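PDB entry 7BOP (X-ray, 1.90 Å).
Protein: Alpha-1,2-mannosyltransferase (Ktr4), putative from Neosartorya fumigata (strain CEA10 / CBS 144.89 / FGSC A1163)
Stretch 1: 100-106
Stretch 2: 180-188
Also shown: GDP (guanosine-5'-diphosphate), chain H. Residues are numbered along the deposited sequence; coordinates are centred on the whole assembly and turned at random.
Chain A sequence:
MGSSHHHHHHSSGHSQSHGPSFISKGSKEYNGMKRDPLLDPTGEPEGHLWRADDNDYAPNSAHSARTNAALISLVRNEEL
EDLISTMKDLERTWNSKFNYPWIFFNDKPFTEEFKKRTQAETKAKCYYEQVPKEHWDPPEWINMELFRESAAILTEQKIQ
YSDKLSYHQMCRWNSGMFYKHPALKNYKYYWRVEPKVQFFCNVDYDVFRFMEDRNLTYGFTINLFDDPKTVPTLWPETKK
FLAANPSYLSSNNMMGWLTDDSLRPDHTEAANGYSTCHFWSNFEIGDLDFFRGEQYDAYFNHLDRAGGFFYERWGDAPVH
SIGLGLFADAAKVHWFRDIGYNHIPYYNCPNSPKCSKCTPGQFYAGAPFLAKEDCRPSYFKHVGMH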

# COMPACT_ATOMS: atom_id res chain seq x y z
N TYR A 100 -16.84 5.23 8.55
CA TYR A 100 -16.64 3.88 8.06
C TYR A 100 -16.07 3.00 9.19
O TYR A 100 -15.36 3.50 10.07
N PRO A 101 -16.40 1.70 9.18
CA PRO A 101 -15.91 0.82 10.25
C PRO A 101 -14.41 0.52 10.16
O PRO A 101 -13.83 0.58 9.07
N TRP A 102 -13.82 0.22 11.33
CA TRP A 102 -12.45 -0.27 11.43
C TRP A 102 -12.47 -1.77 11.66
O TRP A 102 -13.20 -2.27 12.54
N ILE A 103 -11.68 -2.50 10.87
CA ILE A 103 -11.48 -3.93 11.05
C ILE A 103 -9.99 -4.19 11.30
O ILE A 103 -9.15 -3.96 10.41
N PHE A 104 -9.68 -4.65 12.51
CA PHE A 104 -8.32 -4.96 12.92
C PHE A 104 -8.04 -6.45 12.78
O PHE A 104 -8.90 -7.29 13.09
N PHE A 105 -6.84 -6.77 12.28
CA PHE A 105 -6.40 -8.15 12.06
C PHE A 105 -5.12 -8.42 12.82
O PHE A 105 -4.26 -7.55 12.95
N ASN A 106 -4.99 -9.65 13.31
CA ASN A 106 -3.81 -10.06 14.06
C ASN A 106 -3.73 -11.59 14.03
O ASN A 106 -4.76 -12.27 14.04
N LYS A 180 -8.93 -12.78 1.20
CA LYS A 180 -9.61 -14.05 1.42
C LYS A 180 -10.12 -14.22 2.84
O LYS A 180 -10.71 -15.25 3.15
N HIS A 181 -9.90 -13.25 3.72
CA HIS A 181 -10.37 -13.37 5.10
C HIS A 181 -11.91 -13.29 5.14
O HIS A 181 -12.49 -12.43 4.48
N PRO A 182 -12.56 -14.20 5.89
CA PRO A 182 -14.05 -14.21 5.93
C PRO A 182 -14.71 -12.88 6.32
O PRO A 182 -15.72 -12.49 5.75
N ALA A 183 -14.16 -12.21 7.32
CA ALA A 183 -14.56 -10.85 7.72
C ALA A 183 -14.73 -9.82 6.60
O ALA A 183 -15.55 -8.90 6.73
N LEU A 184 -13.98 -9.97 5.50
CA LEU A 184 -14.08 -9.05 4.37
C LEU A 184 -14.93 -9.54 3.21
O LEU A 184 -15.03 -8.86 2.18
N LYS A 185 -15.59 -10.70 3.36
CA LYS A 185 -16.34 -11.31 2.25
C LYS A 185 -17.38 -10.37 1.62
O LYS A 185 -17.50 -10.33 0.39
N ASN A 186 -18.12 -9.63 2.44
CA ASN A 186 -19.14 -8.72 1.91
C ASN A 186 -18.66 -7.29 1.62
O ASN A 186 -19.47 -6.43 1.29
N TYR A 187 -17.35 -7.06 1.70
CA TYR A 187 -16.75 -5.76 1.40
C TYR A 187 -16.12 -5.78 0.03
O TYR A 187 -15.63 -6.80 -0.42
N LYS A 188 -16.16 -4.63 -0.65
CA LYS A 188 -15.51 -4.44 -1.93
C LYS A 188 -14.26 -3.54 -1.85
O LYS A 188 -13.34 -3.74 -2.62

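Stretch 1 runs as a strand from Trp102 to Asn106. Ile103 and Phe105 point toward stretch 2, as does Pro101 just before the strand. No hydrogen bond crosses between the stretches; the contact is made by side-chain packing. Lys180 stays out of reach.

His181 points toward the strand with chi1 t. Phe105, chi1 m, directs its ring edge at the His181 face, with planes at 73° and Phe105 CE1 3.5 Å from His181 CG. Within stretch 2, Ala183 N donates to His181 ND1 at 3.2 Å. His181 NE2 is hydrogen-bonded elsewhere in the structure.

Pro182 points sideways and makes no contact. Ala183 points in, and its CB lies 4.4 Å from Phe105 CE1. Leu184 leaves the backbone sideways, but its m,t rotamer brings the end nearer. Leu184 CD2 is 3.7 Å from Ile103 CD1, and Leu184 CG is 3.9 Å from Phe105 CZ, so this leucine touches both Ile103 and Phe105.

Lys185 and Asn186 lie within a type I turn from Leu184 to Tyr187 and are out of reach. Tyr187, chi1 m, points back in. Ile103, rotamer m,t, places CD1 over one face of the Tyr187 ring, 4.0 Å from Tyr187 CZ. Pro101 CG lies 4.0 Å from Tyr187 OH, which is hydrogen-bonded elsewhere.

At the strand end, Asn106 OD1 accepts a hydrogen bond from GDP N2 at 2.8 Å.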

# COMPACT_ATOMS: atom_id res chain seq x y z
CB TYR A 100 -15.73 3.88 6.81
CG TYR A 100 -16.47 4.18 5.54
CD1 TYR A 100 -17.05 3.15 4.81
CD2 TYR A 100 -16.60 5.49 5.06
CE1 TYR A 100 -17.74 3.41 3.63
CE2 TYR A 100 -17.29 5.76 3.89
CZ TYR A 100 -17.85 4.71 3.18
OH TYR A 100 -18.52 4.95 2.02
CB PRO A 101 -16.70 -0.46 10.02
CG PRO A 101 -16.96 -0.48 8.56
CD PRO A 101 -17.12 0.95 8.14
CB TRP A 102 -11.72 0.37 12.61
CG TRP A 102 -11.39 1.80 12.50
CD1 TRP A 102 -12.22 2.86 12.77
CD2 TRP A 102 -10.13 2.37 12.14
NE1 TRP A 102 -11.55 4.04 12.59
CE2 TRP A 102 -10.26 3.77 12.21
CE3 TRP A 102 -8.89 1.83 11.77
CZ2 TRP A 102 -9.21 4.64 11.91
CZ3 TRP A 102 -7.84 2.69 11.47
CH2 TRP A 102 -8.01 4.08 11.54
CB ILE A 103 -12.00 -4.76 9.86
CG1 ILE A 103 -13.44 -4.34 9.51
CG2 ILE A 103 -11.98 -6.24 10.18
CD1 ILE A 103 -14.02 -5.03 8.30
CB PHE A 104 -8.09 -4.50 14.36
CG PHE A 104 -8.36 -3.04 14.56
CD1 PHE A 104 -7.45 -2.10 14.10
CD2 PHE A 104 -9.52 -2.60 15.18
CE1 PHE A 104 -7.68 -0.75 14.26
CE2 PHE A 104 -9.76 -1.24 15.35
CZ PHE A 104 -8.84 -0.31 14.90
CB PHE A 105 -6.15 -8.40 10.58
CG PHE A 105 -7.40 -8.33 9.74
CD1 PHE A 105 -8.19 -9.46 9.55
CD2 PHE A 105 -7.79 -7.13 9.16
CE1 PHE A 105 -9.33 -9.39 8.78
CE2 PHE A 105 -8.94 -7.06 8.39
CZ PHE A 105 -9.71 -8.19 8.19
CB ASN A 106 -3.90 -9.50 15.50
CG ASN A 106 -2.64 -9.70 16.32
OD1 ASN A 106 -1.67 -10.31 15.87
ND2 ASN A 106 -2.65 -9.18 17.54
CB LYS A 180 -8.66 -15.21 1.11
CG LYS A 180 -8.20 -15.27 -0.33
CD LYS A 180 -7.33 -16.49 -0.55
CE LYS A 180 -6.85 -16.60 -1.98
NZ LYS A 180 -5.43 -16.19 -2.14
CB HIS A 181 -9.77 -12.29 6.00
CG HIS A 181 -9.87 -12.62 7.45
ND1 HIS A 181 -11.05 -12.52 8.15
CD2 HIS A 181 -8.95 -13.07 8.34
CE1 HIS A 181 -10.86 -12.88 9.40
NE2 HIS A 181 -9.59 -13.21 9.55
CB PRO A 182 -14.36 -15.29 6.98
CG PRO A 182 -13.21 -16.23 6.89
CD PRO A 182 -12.00 -15.38 6.59
CB ALA A 183 -13.60 -10.31 8.77
CB LEU A 184 -12.67 -8.70 3.86
CG LEU A 184 -11.77 -7.96 4.85
CD1 LEU A 184 -10.43 -7.63 4.18
CD2 LEU A 184 -12.43 -6.69 5.36
CB LYS A 185 -17.02 -12.60 2.72
CG LYS A 185 -17.58 -13.44 1.59
CD LYS A 185 -18.52 -14.52 2.11
CE LYS A 185 -19.18 -15.28 0.97
NZ LYS A 185 -20.51 -15.81 1.39
CB ASN A 186 -20.36 -8.72 2.85
CG ASN A 186 -20.98 -10.10 2.98
OD1 ASN A 186 -21.10 -10.84 2.01
ND2 ASN A 186 -21.36 -10.46 4.21
CB TYR A 187 -15.70 -5.44 2.46
CG TYR A 187 -16.30 -5.14 3.80
CD1 TYR A 187 -16.61 -6.16 4.71
CD2 TYR A 187 -16.59 -3.83 4.16
CE1 TYR A 187 -17.18 -5.87 5.95
CE2 TYR A 187 -17.16 -3.53 5.39
CZ TYR A 187 -17.45 -4.55 6.27
OH TYR A 187 -18.01 -4.23 7.48
CB LYS A 188 -16.50 -3.87 -2.94
CG LYS A 188 -15.94 -3.72 -4.35
CD LYS A 188 -17.04 -3.38 -5.35
CE LYS A 188 -16.50 -3.16 -6.75
NZ LYS A 188 -15.81 -4.37 -7.26
PB GDP H . 7.40 -1.76 7.85
O1B GDP H . 8.57 -1.34 8.69
O2B GDP H . 6.26 -0.73 7.77
O3B GDP H . 7.74 -2.37 6.50
O3A GDP H . 6.84 -3.02 8.71
PA GDP H . 5.83 -2.93 9.98
O1A GDP H . 6.49 -3.52 11.20
O2A GDP H . 5.20 -1.52 10.00
O5' GDP H . 4.78 -4.04 9.46
C5' GDP H . 3.85 -3.75 8.41
C4' GDP H . 2.42 -3.87 8.93
O4' GDP H . 2.19 -5.23 9.34
C3' GDP H . 2.12 -3.04 10.17
O3' GDP H . 0.73 -2.68 10.12
C2' GDP H . 2.43 -3.96 11.34
O2' GDP H . 1.66 -3.64 12.50
C1' GDP H . 2.06 -5.32 10.76
N9 GDP H . 2.84 -6.51 11.18
C8 GDP H . 4.12 -6.85 10.87
N7 GDP H . 4.43 -8.05 11.42
C5 GDP H . 3.34 -8.50 12.08
C6 GDP H . 2.98 -9.68 12.88
O6 GDP H . 3.83 -10.57 13.06
N1 GDP H . 1.73 -9.77 13.39
C2 GDP H . 0.80 -8.80 13.18
N2 GDP H . -0.44 -8.92 13.71
N3 GDP H . 1.08 -7.68 12.47
C4 GDP H . 2.30 -7.49 11.91